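Local structure of arginyl-tRNA synthetase, putative (Plasmodium falciparum, 5JLD) at residues Ile5-Lys13 with Ile519-Tyr528; Ile405-Leu416 with Ile436-Val445. The protein probably attaches L-arginine to its cognate tRNA at the expense of ATP, as a monomeric class I aminoacyl-tRNA synthetase. All coordinates share one frame; numbering follows the deposited sequence.

Interaction 1 of 2, residues Ile5-Lys13 with Ile519-Tyr528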
loop_
_atom_site.group_PDB
_atom_site.type_symbol
_atom_site.label_atom_id
_atom_site.label_comp_id
_atom_site.label_asym_id
_atom_site.label_seq_id
_atom_site.Cartn_x
_atom_site.Cartn_y
_atom_site.Cartn_z
ATOM N N ILE A 5 15.141 -6.118 -18.641
ATOM C CA ILE A 5 15.719 -4.787 -18.478
ATOM C C ILE A 5 14.716 -3.872 -17.787
ATOM O O ILE A 5 13.591 -3.688 -18.252
ATOM C CB ILE A 5 16.159 -4.189 -19.828
ATOM C CG1 ILE A 5 17.536 -4.735 -20.204
ATOM C CG2 ILE A 5 16.239 -2.676 -19.752
ATOM C CD1 ILE A 5 18.593 -4.506 -19.132
ATOM N N THR A 6 15.134 -3.298 -16.669
ATOM C CA THR A 6 14.203 -2.654 -15.767
ATOM C C THR A 6 14.116 -1.143 -15.972
ATOM O O THR A 6 15.105 -0.488 -16.303
ATOM C CB THR A 6 14.582 -2.942 -14.313
ATOM O OG1 THR A 6 15.900 -2.444 -14.057
ATOM C CG2 THR A 6 14.554 -4.436 -14.058
ATOM N N MET A 7 12.912 -0.619 -15.758
ATOM C CA MET A 7 12.599 0.798 -15.925
ATOM C C MET A 7 13.511 1.690 -15.091
ATOM O O MET A 7 13.844 1.382 -13.943
ATOM C CB MET A 7 11.142 1.091 -15.540
ATOM C CG MET A 7 10.089 0.298 -16.311
ATOM S SD MET A 7 8.404 0.843 -15.926
ATOM C CE MET A 7 8.333 2.455 -16.720
ATOM N N GLU A 8 13.900 2.803 -15.693
ATOM C CA GLU A 8 14.678 3.832 -15.026
ATOM C C GLU A 8 13.762 4.642 -14.124
ATOM O O GLU A 8 12.591 4.889 -14.471
ATOM C CB GLU A 8 15.340 4.734 -16.079
ATOM C CG GLU A 8 16.649 5.351 -15.669
ATOM C CD GLU A 8 17.346 6.085 -16.818
ATOM O OE1 GLU A 8 16.741 6.272 -17.908
ATOM O OE2 GLU A 8 18.516 6.468 -16.622
ATOM N N CYS A 9 14.275 5.081 -12.979
ATOM C CA CYS A 9 13.499 5.989 -12.152
ATOM C C CYS A 9 13.812 7.431 -12.565
ATOM O O CYS A 9 14.849 7.978 -12.203
ATOM C CB CYS A 9 13.779 5.797 -10.655
ATOM S SG CYS A 9 12.864 6.985 -9.597
ATOM N N ILE A 10 12.898 8.043 -13.308
ATOM C CA ILE A 10 13.179 9.337 -13.937
ATOM C C ILE A 10 13.350 10.488 -12.930
ATOM O O ILE A 10 14.257 11.311 -13.081
ATOM C CB ILE A 10 12.079 9.692 -14.958
ATOM C CG1 ILE A 10 12.123 8.702 -16.131
ATOM C CG2 ILE A 10 12.235 11.128 -15.445
ATOM C CD1 ILE A 10 11.039 8.933 -17.168
ATOM N N THR A 11 12.499 10.554 -11.908
ATOM C CA THR A 11 12.657 11.597 -10.887
ATOM C C THR A 11 14.079 11.603 -10.296
ATOM O O THR A 11 14.635 12.673 -10.053
ATOM C CB THR A 11 11.618 11.444 -9.741
ATOM O OG1 THR A 11 10.309 11.736 -10.240
ATOM C CG2 THR A 11 11.922 12.395 -8.608
ATOM N N LYS A 12 14.661 10.414 -10.084
ATOM C CA LYS A 12 15.991 10.296 -9.467
ATOM C C LYS A 12 17.073 10.644 -10.462
ATOM O O LYS A 12 18.092 11.244 -10.108
ATOM C CB LYS A 12 16.245 8.877 -8.928
ATOM C CG LYS A 12 15.767 8.619 -7.511
ATOM C CD LYS A 12 16.257 7.233 -7.012
ATOM C CE LYS A 12 17.686 7.291 -6.486
ATOM N NZ LYS A 12 17.714 7.812 -5.094
ATOM N N LYS A 13 16.845 10.248 -11.709
ATOM C CA LYS A 13 17.737 10.589 -12.814
ATOM C C LYS A 13 17.896 12.117 -12.956
ATOM O O LYS A 13 19.018 12.677 -12.969
ATOM C CB LYS A 13 17.197 9.983 -14.109
ATOM C CG LYS A 13 18.105 10.182 -15.307
ATOM C CD LYS A 13 17.546 9.533 -16.566
ATOM C CE LYS A 13 18.631 9.467 -17.637
ATOM N NZ LYS A 13 18.224 8.700 -18.844
ATOM N N ILE A 519 3.384 6.759 -18.711
ATOM C CA ILE A 519 3.845 5.392 -18.559
ATOM C C ILE A 519 5.232 5.344 -17.909
ATOM O O ILE A 519 5.467 4.561 -16.995
ATOM C CB ILE A 519 3.883 4.678 -19.905
ATOM C CG1 ILE A 519 2.458 4.472 -20.415
ATOM C CG2 ILE A 519 4.627 3.361 -19.787
ATOM C CD1 ILE A 519 2.396 4.079 -21.900
ATOM N N LEU A 520 6.140 6.214 -18.338
ATOM C CA LEU A 520 7.494 6.165 -17.791
ATOM C C LEU A 520 7.599 6.777 -16.382
ATOM O O LEU A 520 8.656 6.691 -15.750
ATOM C CB LEU A 520 8.476 6.868 -18.740
ATOM C CG LEU A 520 8.641 6.191 -20.101
ATOM C CD1 LEU A 520 9.391 7.113 -21.052
ATOM C CD2 LEU A 520 9.336 4.822 -19.955
ATOM N N LYS A 521 6.522 7.403 -15.900
ATOM C CA LYS A 521 6.509 7.916 -14.523
ATOM C C LYS A 521 6.311 6.821 -13.457
ATOM O O LYS A 521 6.497 7.073 -12.272
ATOM C CB LYS A 521 5.416 8.962 -14.346
ATOM C CG LYS A 521 5.659 10.299 -15.062
ATOM C CD LYS A 521 4.579 11.300 -14.663
ATOM C CE LYS A 521 4.792 12.647 -15.315
ATOM N NZ LYS A 521 3.704 13.577 -14.891
ATOM N N PHE A 522 5.913 5.630 -13.891
ATOM C CA PHE A 522 5.537 4.529 -13.001
ATOM C C PHE A 522 6.550 4.314 -11.845
ATOM O O PHE A 522 6.147 4.283 -10.696
ATOM C CB PHE A 522 5.339 3.245 -13.836
ATOM C CG PHE A 522 4.602 2.139 -13.118
ATOM C CD1 PHE A 522 3.438 2.398 -12.422
ATOM C CD2 PHE A 522 5.068 0.828 -13.167
ATOM C CE1 PHE A 522 2.746 1.375 -11.773
ATOM C CE2 PHE A 522 4.384 -0.202 -12.531
ATOM C CZ PHE A 522 3.217 0.073 -11.825
ATOM N N PRO A 523 7.865 4.253 -12.140
ATOM C CA PRO A 523 8.809 4.060 -11.025
ATOM C C PRO A 523 8.785 5.157 -9.952
ATOM O O PRO A 523 9.102 4.855 -8.789
ATOM C CB PRO A 523 10.171 4.031 -11.728
ATOM C CG PRO A 523 9.852 3.534 -13.112
ATOM C CD PRO A 523 8.560 4.220 -13.443
ATOM N N ASP A 524 8.417 6.388 -10.329
ATOM C CA ASP A 524 8.337 7.489 -9.372
ATOM C C ASP A 524 7.330 7.155 -8.260
ATOM O O ASP A 524 7.525 7.508 -7.088
ATOM C CB ASP A 524 7.921 8.807 -10.055
ATOM C CG ASP A 524 8.884 9.248 -11.176
ATOM O OD1 ASP A 524 9.965 8.660 -11.384
ATOM O OD2 ASP A 524 8.550 10.217 -11.856
ATOM N N ILE A 525 6.247 6.487 -8.651
ATOM C CA ILE A 525 5.191 6.112 -7.709
ATOM C C ILE A 525 5.763 5.217 -6.597
ATOM O O ILE A 525 5.485 5.414 -5.410
ATOM C CB ILE A 525 4.031 5.381 -8.411
ATOM C CG1 ILE A 525 3.443 6.242 -9.542
ATOM C CG2 ILE A 525 2.955 4.990 -7.401
ATOM C CD1 ILE A 525 2.833 7.544 -9.031
ATOM N N PHE A 526 6.589 4.256 -6.992
ATOM C CA PHE A 526 7.168 3.320 -6.038
ATOM C C PHE A 526 8.224 4.015 -5.200
ATOM O O PHE A 526 8.283 3.833 -3.972
ATOM C CB PHE A 526 7.734 2.112 -6.767
ATOM C CG PHE A 526 6.675 1.298 -7.433
ATOM C CD1 PHE A 526 6.002 0.304 -6.735
ATOM C CD2 PHE A 526 6.302 1.564 -8.743
ATOM C CE1 PHE A 526 4.996 -0.432 -7.341
ATOM C CE2 PHE A 526 5.292 0.831 -9.358
ATOM C CZ PHE A 526 4.638 -0.165 -8.660
ATOM N N TYR A 527 9.024 4.849 -5.867
ATOM C CA TYR A 527 9.994 5.681 -5.166
ATOM C C TYR A 527 9.344 6.447 -4.007
ATOM O O TYR A 527 9.872 6.471 -2.882
ATOM C CB TYR A 527 10.658 6.651 -6.152
ATOM C CG TYR A 527 11.478 7.741 -5.519
ATOM C CD1 TYR A 527 12.718 7.466 -4.945
ATOM C CD2 TYR A 527 11.020 9.058 -5.503
ATOM C CE1 TYR A 527 13.488 8.480 -4.366
ATOM C CE2 TYR A 527 11.789 10.082 -4.945
ATOM C CZ TYR A 527 13.016 9.785 -4.377
ATOM O OH TYR A 527 13.761 10.786 -3.808
ATOM N N TYR A 528 8.186 7.053 -4.249
ATOM C CA TYR A 528 7.574 7.794 -3.148
ATOM C C TYR A 528 6.798 6.899 -2.145
ATOM O O TYR A 528 6.772 7.184 -0.943
ATOM C CB TYR A 528 6.687 8.894 -3.702
ATOM C CG TYR A 528 7.488 10.105 -4.148
ATOM C CD1 TYR A 528 8.202 10.865 -3.225
ATOM C CD2 TYR A 528 7.547 10.480 -5.491
ATOM C CE1 TYR A 528 8.939 11.977 -3.619
ATOM C CE2 TYR A 528 8.279 11.598 -5.898
ATOM C CZ TYR A 528 8.972 12.340 -4.954
ATOM O OH TYR A 528 9.710 13.442 -5.340
HETATM O O HOH W 1 10.791 5.014 -16.378
HETATM O O HOH W 2 10.252 7.263 -13.324
#
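Asp524 reaches across from the helical segment 519-528 and takes hold of Thr11 in the first turn of the helix that starts just after Cys9, its N-cap residue. The polar part of the contact starts there. Thr11 N gives its hydrogen to Asp524 OD1 at 3.2 Å in a nearly straight bond (170°), arriving from above the carboxylate plane, while Thr11 OG1 makes a short but weak bond to Asp524 OD2 at 2.8 Å. Thr11 can do both because OG1 lies beside its own backbone N (chi1 -69°), leaving the methyl CG2 to approach the Tyr527 ring obliquely and the Tyr528 hydroxyl. On OD2 the carboxylate also meets the hydroxyls of Tyr37 and Tyr45 in hydrogen bonds.

Two waters fill in along the backbone. One bridges Glu8 O and Leu520 O; the other accepts from Ile10 N and donates to Leu520 O, and its improbably close approach to Asp524 OD1 leaves that link doubtful.

The apolar part centres on Pro523, whose CG comes to 3.7 Å from Met7 CB, the two side chains crossing at about a right angle. Met7 bends at chi3 (71°), which brings CE to Pro523 CD and to 3.6 Å from Ile519 O. Ile10 CD1 meets Leu520 CB at 3.6 Å. Farther along, Lys12 lays CG against Tyr527 CE1 at 3.9 Å, and Cys9 SG makes an oblique sulfur-aromatic contact with the same ring.

The chain's N-terminal end is thus joined to the DALR anticodon-binding domain partly through a buried carboxylate, whose negative charge would probably be stabilised by the first-turn N-H groups and the helix dipole.

Interaction 2 of 2, residues Ile405-Leu416 with Ile436-Val445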
loop_
_atom_site.group_PDB
_atom_site.type_symbol
_atom_site.label_atom_id
_atom_site.label_comp_id
_atom_site.label_asym_id
_atom_site.label_seq_id
_atom_site.Cartn_x
_atom_site.Cartn_y
_atom_site.Cartn_z
ATOM N N ILE A 405 -20.741 -6.943 1.681
ATOM C CA ILE A 405 -20.207 -7.225 0.362
ATOM C C ILE A 405 -21.247 -7.925 -0.524
ATOM O O ILE A 405 -21.302 -7.657 -1.709
ATOM C CB ILE A 405 -18.919 -8.068 0.431
ATOM C CG1 ILE A 405 -17.803 -7.271 1.112
ATOM C CG2 ILE A 405 -18.469 -8.466 -0.968
ATOM C CD1 ILE A 405 -16.479 -8.040 1.268
ATOM N N LYS A 406 -22.083 -8.802 0.031
ATOM C CA LYS A 406 -23.074 -9.479 -0.814
ATOM C C LYS A 406 -24.144 -8.487 -1.283
ATOM O O LYS A 406 -24.698 -8.623 -2.382
ATOM C CB LYS A 406 -23.720 -10.670 -0.088
ATOM C CG LYS A 406 -24.882 -10.331 0.834
ATOM C CD LYS A 406 -25.706 -11.571 1.167
ATOM C CE LYS A 406 -24.821 -12.733 1.600
ATOM N NZ LYS A 406 -25.608 -13.972 1.837
ATOM N N GLU A 407 -24.414 -7.482 -0.454
ATOM C CA GLU A 407 -25.298 -6.386 -0.832
ATOM C C GLU A 407 -24.711 -5.603 -2.004
ATOM O O GLU A 407 -25.414 -5.310 -2.997
ATOM C CB GLU A 407 -25.532 -5.452 0.352
ATOM C CG GLU A 407 -26.203 -4.146 -0.028
ATOM C CD GLU A 407 -26.739 -3.395 1.173
ATOM O OE1 GLU A 407 -26.273 -3.658 2.304
ATOM O OE2 GLU A 407 -27.635 -2.546 0.983
ATOM N N GLY A 408 -23.424 -5.267 -1.876
ATOM C CA GLY A 408 -22.702 -4.659 -2.976
ATOM C C GLY A 408 -22.796 -5.497 -4.242
ATOM O O GLY A 408 -23.049 -4.984 -5.320
ATOM N N THR A 409 -22.605 -6.802 -4.101
ATOM C CA THR A 409 -22.664 -7.731 -5.219
ATOM C C THR A 409 -24.020 -7.644 -5.909
ATOM O O THR A 409 -24.092 -7.541 -7.133
ATOM C CB THR A 409 -22.377 -9.181 -4.749
ATOM O OG1 THR A 409 -21.043 -9.249 -4.239
ATOM C CG2 THR A 409 -22.531 -10.181 -5.879
ATOM N N GLU A 410 -25.087 -7.657 -5.114
ATOM C CA GLU A 410 -26.434 -7.487 -5.643
ATOM C C GLU A 410 -26.575 -6.180 -6.441
ATOM O O GLU A 410 -27.093 -6.177 -7.562
ATOM C CB GLU A 410 -27.458 -7.529 -4.504
ATOM N N ARG A 411 -26.100 -5.076 -5.867
ATOM C CA ARG A 411 -26.123 -3.789 -6.569
ATOM C C ARG A 411 -25.360 -3.803 -7.920
ATOM O O ARG A 411 -25.867 -3.316 -8.954
ATOM C CB ARG A 411 -25.549 -2.697 -5.660
ATOM C CG ARG A 411 -26.573 -2.005 -4.778
ATOM C CD ARG A 411 -27.359 -0.976 -5.582
ATOM N NE ARG A 411 -26.663 0.307 -5.660
ATOM N N ALA A 412 -24.147 -4.359 -7.905
ATOM C CA ALA A 412 -23.319 -4.444 -9.102
ATOM C C ALA A 412 -23.993 -5.299 -10.169
ATOM O O ALA A 412 -24.019 -4.925 -11.335
ATOM C CB ALA A 412 -21.944 -5.002 -8.769
ATOM N N LYS A 413 -24.538 -6.440 -9.765
ATOM C CA LYS A 413 -25.239 -7.309 -10.696
ATOM C C LYS A 413 -26.440 -6.593 -11.302
ATOM O O LYS A 413 -26.671 -6.681 -12.502
ATOM C CB LYS A 413 -25.706 -8.596 -10.019
ATOM C CG LYS A 413 -26.681 -9.364 -10.891
ATOM C CD LYS A 413 -27.209 -10.602 -10.219
ATOM C CE LYS A 413 -26.144 -11.663 -10.129
ATOM N NZ LYS A 413 -26.722 -12.938 -9.615
ATOM N N ARG A 414 -27.200 -5.892 -10.464
ATOM C CA ARG A 414 -28.337 -5.094 -10.932
ATOM C C ARG A 414 -27.918 -4.093 -12.017
ATOM O O ARG A 414 -28.486 -4.062 -13.129
ATOM C CB ARG A 414 -28.983 -4.364 -9.749
ATOM C CG ARG A 414 -29.942 -3.245 -10.121
ATOM C CD ARG A 414 -30.514 -2.584 -8.869
ATOM N NE ARG A 414 -30.394 -1.129 -8.906
ATOM C CZ ARG A 414 -30.415 -0.347 -7.830
ATOM N NH1 ARG A 414 -30.545 -0.880 -6.621
ATOM N NH2 ARG A 414 -30.299 0.968 -7.963
ATOM N N ASP A 415 -26.910 -3.284 -11.700
ATOM C CA ASP A 415 -26.437 -2.298 -12.661
ATOM C C ASP A 415 -25.962 -2.977 -13.949
ATOM O O ASP A 415 -26.255 -2.510 -15.058
ATOM C CB ASP A 415 -25.320 -1.452 -12.053
ATOM C CG ASP A 415 -25.748 -0.775 -10.759
ATOM O OD1 ASP A 415 -26.955 -0.475 -10.611
ATOM O OD2 ASP A 415 -24.880 -0.552 -9.888
ATOM N N LEU A 416 -25.270 -4.103 -13.788
ATOM C CA LEU A 416 -24.702 -4.851 -14.905
ATOM C C LEU A 416 -25.768 -5.389 -15.860
ATOM O O LEU A 416 -25.708 -5.128 -17.054
ATOM C CB LEU A 416 -23.836 -6.003 -14.390
ATOM C CG LEU A 416 -23.215 -6.916 -15.450
ATOM C CD1 LEU A 416 -22.417 -6.106 -16.455
ATOM C CD2 LEU A 416 -22.337 -7.979 -14.812
ATOM N N ILE A 436 -22.541 -14.900 -14.145
ATOM C CA ILE A 436 -22.828 -13.506 -13.810
ATOM C C ILE A 436 -22.601 -13.240 -12.327
ATOM O O ILE A 436 -22.218 -12.140 -11.939
ATOM C CB ILE A 436 -24.277 -13.113 -14.183
ATOM C CG1 ILE A 436 -24.539 -13.363 -15.670
ATOM C CG2 ILE A 436 -24.538 -11.644 -13.867
ATOM C CD1 ILE A 436 -23.605 -12.599 -16.594
ATOM N N ASP A 437 -22.822 -14.256 -11.503
ATOM C CA ASP A 437 -22.616 -14.125 -10.064
ATOM C C ASP A 437 -21.164 -13.816 -9.716
ATOM O O ASP A 437 -20.885 -12.820 -9.046
ATOM C CB ASP A 437 -23.072 -15.398 -9.352
ATOM C CG ASP A 437 -24.567 -15.581 -9.424
ATOM O OD1 ASP A 437 -25.267 -14.558 -9.516
ATOM O OD2 ASP A 437 -25.045 -16.735 -9.400
ATOM N N GLN A 438 -20.245 -14.662 -10.181
ATOM C CA GLN A 438 -18.822 -14.487 -9.889
ATOM C C GLN A 438 -18.337 -13.162 -10.429
ATOM O O GLN A 438 -17.559 -12.466 -9.781
ATOM C CB GLN A 438 -17.983 -15.626 -10.482
ATOM N N LEU A 439 -18.807 -12.816 -11.623
ATOM C CA LEU A 439 -18.434 -11.560 -12.261
ATOM C C LEU A 439 -18.880 -10.366 -11.425
ATOM O O LEU A 439 -18.104 -9.433 -11.201
ATOM C CB LEU A 439 -19.026 -11.473 -13.672
ATOM C CG LEU A 439 -18.735 -10.184 -14.447
ATOM C CD1 LEU A 439 -17.249 -10.061 -14.750
ATOM C CD2 LEU A 439 -19.536 -10.129 -15.740
ATOM N N SER A 440 -20.129 -10.409 -10.971
ATOM C CA SER A 440 -20.685 -9.365 -10.112
ATOM C C SER A 440 -19.890 -9.226 -8.813
ATOM O O SER A 440 -19.566 -8.117 -8.389
ATOM C CB SER A 440 -22.153 -9.658 -9.792
ATOM O OG SER A 440 -22.917 -9.805 -10.975
ATOM N N GLU A 441 -19.590 -10.356 -8.173
ATOM C CA GLU A 441 -18.822 -10.322 -6.934
ATOM C C GLU A 441 -17.440 -9.719 -7.181
ATOM O O GLU A 441 -16.941 -8.929 -6.379
ATOM C CB GLU A 441 -18.685 -11.721 -6.344
ATOM C CG GLU A 441 -17.906 -11.779 -5.038
ATOM C CD GLU A 441 -18.090 -13.112 -4.323
ATOM O OE1 GLU A 441 -17.481 -14.119 -4.753
ATOM O OE2 GLU A 441 -18.877 -13.156 -3.351
ATOM N N SER A 442 -16.832 -10.088 -8.304
ATOM C CA SER A 442 -15.527 -9.550 -8.673
ATOM C C SER A 442 -15.614 -8.030 -8.826
ATOM O O SER A 442 -14.801 -7.290 -8.262
ATOM C CB SER A 442 -15.028 -10.201 -9.962
ATOM O OG SER A 442 -13.621 -10.098 -10.066
ATOM N N LEU A 443 -16.623 -7.574 -9.565
ATOM C CA LEU A 443 -16.857 -6.144 -9.773
ATOM C C LEU A 443 -17.022 -5.389 -8.450
ATOM O O LEU A 443 -16.382 -4.360 -8.234
ATOM C CB LEU A 443 -18.094 -5.927 -10.654
ATOM C CG LEU A 443 -17.996 -6.436 -12.096
ATOM C CD1 LEU A 443 -19.279 -6.156 -12.879
ATOM C CD2 LEU A 443 -16.775 -5.843 -12.809
ATOM N N CYS A 444 -17.884 -5.910 -7.579
ATOM C CA CYS A 444 -18.109 -5.340 -6.254
ATOM C C CYS A 444 -16.844 -5.234 -5.414
ATOM O O CYS A 444 -16.524 -4.177 -4.871
ATOM C CB CYS A 444 -19.127 -6.183 -5.482
ATOM S SG CYS A 444 -19.226 -5.695 -3.742
ATOM N N VAL A 445 -16.140 -6.352 -5.292
ATOM C CA VAL A 445 -14.916 -6.411 -4.497
ATOM C C VAL A 445 -13.885 -5.407 -5.005
ATOM O O VAL A 445 -13.312 -4.616 -4.232
ATOM C CB VAL A 445 -14.339 -7.839 -4.511
ATOM C CG1 VAL A 445 -12.942 -7.867 -3.918
ATOM C CG2 VAL A 445 -15.282 -8.783 -3.756
#
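Leu416 sits as a single knob in a hole formed by Ile436, Leu439, Ser440 and Leu443, where two steeply crossing helices pack in the catalytic domain. The helix segments 405-416 and 436-445 cross at 112°, with axes 8.0 Å apart at closest approach.

The apolar contacts lie along this crossing. With chi1 at 178°, CG of Leu416 points away from the backbone N, and CD2 drops into the hole, 3.7 Å from Leu439 CD2 and 4.1 Å from Leu443 CD1; the side chain meets both leucines at about a right angle. Ala412 CB, small enough for a close approach, rests near Ser440 O. At the other end Cys444 SG lies against Gly408, where the absence of a side chain makes room for the sulfur, and Ile405 CG2 touches both Cys444 SG and Val445 CG2. Outside the pair, helix 476-492 packs on Leu416 and Leu443.

Both hydroxyls at the interface are turned back into their own helices. In the conformer modelled here, one of two, Ser440 OG bonds to Ile436 O at 2.6 Å and lies beside Lys413 CB. On the facing helix, Thr409 CG2 and OG1 lie against the backbone of Glu441. At the rim Lys413 and Asp437 form a salt bridge whose exact geometry is doubtful, since the modelled atoms stand too close.

Thr409 OG1 donates to Ile405 O at 3.0 Å from above the carbonyl plane, while Thr409 N reaches the same oxygen from the opposite face, and Thr409 OG1 stands 3.8 Å from Cys444 CB.

Overall arrangement
Both contacts are largely buried, but they join different things. Interaction 1 brings the N-terminal residues onto the DALR anticodon-binding domain, whereas interaction 2 packs two helices close in sequence, in the catalytic domain. The second is nested in the long loop closed by the first; their centres lie 35 Å apart, their nearest atoms about 19 Å, and they share no element. Their chemistry differs accordingly: interaction 1 combines apolar packing round a proline with a carboxylate and waters that meet the backbone at a helix start, while interaction 2 is mainly side-chain packing, with hydroxyls bonded inside their own helices and a charged pair kept to the rim.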